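Local coordinates for outer membrane porin protein 32 (Delftia acidovorans, PDB 2FGQ), which forms trimeric, anion-selective channels across the bacterial outer membrane, here with D-malate bound, at residues 133-141 with 151-159. Sequence-based numbering, arbitrary orientation.
Sequences RANNLISYY and GFGYAFDEK. With CA (calcium ion), chain C; MLT (D-malate), chain H.
Strands 137-141 and 151-155 pair antiparallel as a beta hairpin in the wall of the 16-stranded porin barrel, with paired backbone bonds at Ile-138 with Tyr-154 and at Tyr-140 with Phe-152. The straightest runs from Ile-138 N to Tyr-154 O at 2.9 Å, with an N-H...O angle of 172°. Beyond Leu-137 the pairing continues into loop, where Phe-156 N donates to Asn-136 O from above the Asn-136 carbonyl plane.

On one side of the sheet the side chains of Tyr-140 and Phe-152 lie side by side, pointing the same way, CD2 to CD2 4.0 Å, and the Tyr-140 hydroxyl bonds Phe-85 O. The methyl CD1 of Ile-138 meets the rim of the Phe-156 ring in its plane, 3.7 Å from CE1, while Tyr-154 CE2 lies over a face of that ring. On the other side Ala-155 CB touches Ala-134 CB, and Gly-151 CA lies 3.9 Å from Tyr-141 CD2, where a beta carbon would collide with the ring.

Just ahead of the hairpin, on the short strand 133-134, Arg-133 sends its extended chain to D-malate, NH1 giving MLT O3 a nearly straight bond of 3.1 Å and NH2 bonding MLT O2, while NE donates to Arg-75 O, which helps fix the guanidinium. A leucine here would probably leave that side of the anion without its charged, two-pronged grip.

At the loop end, calcium ties the hairpin to a neighbouring subunit, whose Leu-29, Asp-64 and Gly-309 share the ion. Glu-158 chelates it through both carboxylate oxygens. The first torsion of Asn-136 (chi1 -52°) sets CG beside its backbone N and turns the amide toward the ion, with OD1 2.3 Å from calcium, while ND2 donates to a water that bonds Phe-156 O at 2.8 Å.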
loop_
_atom_site.group_PDB
_atom_site.type_symbol
_atom_site.label_atom_id
_atom_site.label_comp_id
_atom_site.label_asym_id
_atom_site.label_seq_id
_atom_site.Cartn_x
_atom_site.Cartn_y
_atom_site.Cartn_z
ATOM N N ARG A 133 8.533 -16.002 8.798
ATOM C CA ARG A 133 9.005 -14.673 9.092
ATOM C C ARG A 133 8.652 -14.281 10.532
ATOM O O ARG A 133 7.831 -14.938 11.166
ATOM C CB ARG A 133 8.381 -13.681 8.132
ATOM C CG ARG A 133 8.886 -13.792 6.730
ATOM C CD ARG A 133 8.251 -12.800 5.743
ATOM N NE ARG A 133 8.952 -12.839 4.462
ATOM C CZ ARG A 133 8.785 -13.771 3.544
ATOM N NH1 ARG A 133 7.862 -14.713 3.698
ATOM N NH2 ARG A 133 9.552 -13.753 2.466
ATOM N N ALA A 134 9.239 -13.193 11.008
ATOM C CA ALA A 134 8.878 -12.620 12.292
ATOM C C ALA A 134 8.890 -11.105 12.257
ATOM O O ALA A 134 9.807 -10.516 11.683
ATOM C CB ALA A 134 9.876 -13.062 13.382
ATOM N N ASN A 135 7.915 -10.506 12.929
ATOM C CA ASN A 135 7.994 -9.097 13.327
ATOM C C ASN A 135 9.036 -8.913 14.416
ATOM O O ASN A 135 9.357 -9.841 15.162
ATOM C CB ASN A 135 6.643 -8.617 13.881
ATOM C CG ASN A 135 5.481 -8.689 12.861
ATOM O OD1 ASN A 135 4.296 -8.906 13.225
ATOM N ND2 ASN A 135 5.787 -8.489 11.663
ATOM N N ASN A 136 9.540 -7.697 14.505
ATOM C CA ASN A 136 10.353 -7.278 15.663
ATOM C C ASN A 136 11.606 -8.114 15.793
ATOM O O ASN A 136 12.091 -8.361 16.913
ATOM C CB ASN A 136 9.548 -7.426 16.944
ATOM C CG ASN A 136 8.168 -6.730 16.841
ATOM O OD1 ASN A 136 8.077 -5.596 16.345
ATOM N ND2 ASN A 136 7.098 -7.420 17.253
ATOM N N LEU A 137 12.191 -8.455 14.645
ATOM C CA LEU A 137 13.322 -9.376 14.551
ATOM C C LEU A 137 14.700 -8.672 14.495
ATOM O O LEU A 137 14.891 -7.668 13.796
ATOM C CB LEU A 137 13.107 -10.229 13.294
ATOM C CG LEU A 137 14.208 -11.255 12.989
ATOM C CD1 LEU A 137 14.242 -12.394 14.017
ATOM C CD2 LEU A 137 13.950 -11.812 11.612
ATOM N N ILE A 138 15.647 -9.235 15.238
ATOM C CA ILE A 138 17.060 -8.896 15.111
ATOM C C ILE A 138 17.774 -10.162 14.736
ATOM O O ILE A 138 17.595 -11.174 15.423
ATOM C CB ILE A 138 17.645 -8.395 16.445
ATOM C CG1 ILE A 138 16.942 -7.123 16.857
ATOM C CG2 ILE A 138 19.130 -8.132 16.255
ATOM C CD1 ILE A 138 17.440 -6.481 18.185
ATOM N N SER A 139 18.555 -10.107 13.658
ATOM C CA SER A 139 19.315 -11.283 13.256
ATOM C C SER A 139 20.773 -10.954 13.061
ATOM O O SER A 139 21.144 -9.801 12.777
ATOM C CB SER A 139 18.815 -11.890 11.981
ATOM O OG SER A 139 17.484 -12.299 12.072
ATOM N N TYR A 140 21.588 -11.974 13.261
ATOM C CA TYR A 140 23.027 -11.900 13.054
ATOM C C TYR A 140 23.432 -13.098 12.200
ATOM O O TYR A 140 23.129 -14.237 12.539
ATOM C CB TYR A 140 23.782 -11.896 14.384
ATOM C CG TYR A 140 25.269 -12.085 14.191
ATOM C CD1 TYR A 140 25.989 -11.233 13.349
ATOM C CD2 TYR A 140 25.952 -13.131 14.796
ATOM C CE1 TYR A 140 27.319 -11.423 13.089
ATOM C CE2 TYR A 140 27.296 -13.328 14.527
ATOM C CZ TYR A 140 27.973 -12.470 13.695
ATOM O OH TYR A 140 29.321 -12.690 13.483
ATOM N N TYR A 141 24.128 -12.815 11.114
ATOM C CA TYR A 141 24.683 -13.807 10.187
ATOM C C TYR A 141 26.194 -13.679 10.164
ATOM O O TYR A 141 26.752 -12.602 9.939
ATOM C CB TYR A 141 24.108 -13.640 8.770
ATOM C CG TYR A 141 22.655 -13.913 8.728
ATOM C CD1 TYR A 141 21.717 -12.888 8.853
ATOM C CD2 TYR A 141 22.200 -15.219 8.540
ATOM C CE1 TYR A 141 20.357 -13.166 8.835
ATOM C CE2 TYR A 141 20.833 -15.501 8.467
ATOM C CZ TYR A 141 19.915 -14.456 8.627
ATOM O OH TYR A 141 18.559 -14.735 8.575
ATOM N N GLY A 151 23.699 -18.534 11.631
ATOM C CA GLY A 151 22.764 -17.421 11.729
ATOM C C GLY A 151 21.918 -17.561 12.983
ATOM O O GLY A 151 21.640 -18.685 13.436
ATOM N N PHE A 152 21.566 -16.415 13.580
ATOM C CA PHE A 152 20.880 -16.371 14.849
ATOM C C PHE A 152 19.876 -15.222 14.841
ATOM O O PHE A 152 20.148 -14.172 14.304
ATOM C CB PHE A 152 21.866 -16.108 15.982
ATOM C CG PHE A 152 23.045 -17.013 15.976
ATOM C CD1 PHE A 152 22.995 -18.227 16.630
ATOM C CD2 PHE A 152 24.206 -16.645 15.303
ATOM C CE1 PHE A 152 24.097 -19.076 16.597
ATOM C CE2 PHE A 152 25.304 -17.473 15.281
ATOM C CZ PHE A 152 25.233 -18.687 15.921
ATOM N N GLY A 153 18.722 -15.455 15.445
ATOM C CA GLY A 153 17.692 -14.429 15.496
ATOM C C GLY A 153 16.933 -14.444 16.797
ATOM O O GLY A 153 16.768 -15.487 17.433
ATOM N N TYR A 154 16.479 -13.259 17.180
ATOM C CA TYR A 154 15.618 -13.030 18.323
ATOM C C TYR A 154 14.531 -12.053 17.865
ATOM O O TYR A 154 14.849 -11.025 17.352
ATOM C CB TYR A 154 16.370 -12.412 19.527
ATOM C CG TYR A 154 15.474 -12.340 20.728
ATOM C CD1 TYR A 154 15.363 -13.430 21.590
ATOM C CD2 TYR A 154 14.683 -11.220 20.977
ATOM C CE1 TYR A 154 14.500 -13.395 22.692
ATOM C CE2 TYR A 154 13.828 -11.177 22.069
ATOM C CZ TYR A 154 13.737 -12.272 22.919
ATOM O OH TYR A 154 12.880 -12.245 24.013
ATOM N N ALA A 155 13.287 -12.411 18.075
ATOM C CA ALA A 155 12.178 -11.489 17.808
ATOM C C ALA A 155 11.457 -11.259 19.106
ATOM O O ALA A 155 11.059 -12.186 19.785
ATOM C CB ALA A 155 11.190 -11.988 16.749
ATOM N N PHE A 156 11.245 -9.990 19.411
ATOM C CA PHE A 156 10.549 -9.577 20.598
ATOM C C PHE A 156 9.031 -9.808 20.510
ATOM O O PHE A 156 8.386 -9.481 19.524
ATOM C CB PHE A 156 10.773 -8.080 20.836
ATOM C CG PHE A 156 12.208 -7.688 21.042
ATOM C CD1 PHE A 156 12.998 -7.320 19.985
ATOM C CD2 PHE A 156 12.747 -7.643 22.310
ATOM C CE1 PHE A 156 14.312 -6.941 20.183
ATOM C CE2 PHE A 156 14.088 -7.272 22.522
ATOM C CZ PHE A 156 14.870 -6.931 21.463
ATOM N N ASP A 157 8.459 -10.311 21.582
ATOM C CA ASP A 157 7.026 -10.471 21.702
ATOM C C ASP A 157 6.285 -9.196 22.014
ATOM O O ASP A 157 5.131 -9.049 21.609
ATOM C CB ASP A 157 6.685 -11.511 22.766
ATOM C CG ASP A 157 7.374 -11.256 24.056
ATOM O OD1 ASP A 157 6.795 -10.606 24.984
ATOM O OD2 ASP A 157 8.552 -11.628 24.224
ATOM N N GLU A 158 6.941 -8.308 22.731
ATOM C CA GLU A 158 6.351 -7.007 23.092
ATOM C C GLU A 158 5.057 -7.166 23.903
ATOM O O GLU A 158 4.134 -6.343 23.834
ATOM C CB GLU A 158 6.125 -6.135 21.841
ATOM C CG GLU A 158 7.430 -5.967 21.109
ATOM C CD GLU A 158 7.389 -5.195 19.815
ATOM O OE1 GLU A 158 6.294 -4.908 19.276
ATOM O OE2 GLU A 158 8.520 -4.921 19.319
ATOM N N LYS A 159 5.003 -8.257 24.645
ATOM C CA LYS A 159 3.886 -8.570 25.546
ATOM C C LYS A 159 2.568 -8.769 24.803
ATOM O O LYS A 159 1.491 -8.620 25.387
ATOM C CB LYS A 159 3.777 -7.511 26.674
ATOM C CG LYS A 159 3.226 -8.035 27.990
ATOM C CD LYS A 159 2.987 -6.863 29.049
ATOM C CE LYS A 159 1.517 -6.318 29.102
ATOM N NZ LYS A 159 1.109 -5.397 30.336
HETATM CA CA CA C . 7.484 -3.632 17.456
HETATM C C1 MLT H . 9.510 -16.466 0.240
HETATM O O1 MLT H . 8.992 -16.640 -0.983
HETATM O O2 MLT H . 10.673 -15.909 0.418
HETATM C C2 MLT H . 8.855 -16.942 1.484
HETATM O O3 MLT H . 7.464 -16.768 1.409
HETATM C C3 MLT H . 9.296 -18.376 1.735
HETATM C C4 MLT H . 10.799 -18.399 1.552
HETATM O O4 MLT H . 11.429 -17.692 0.643
HETATM O O5 MLT H . 11.547 -19.113 2.297
HETATM O O HOH W 1 6.395 -10.248 17.772
HETATM O O HOH W 2 5.191 -3.959 16.618
#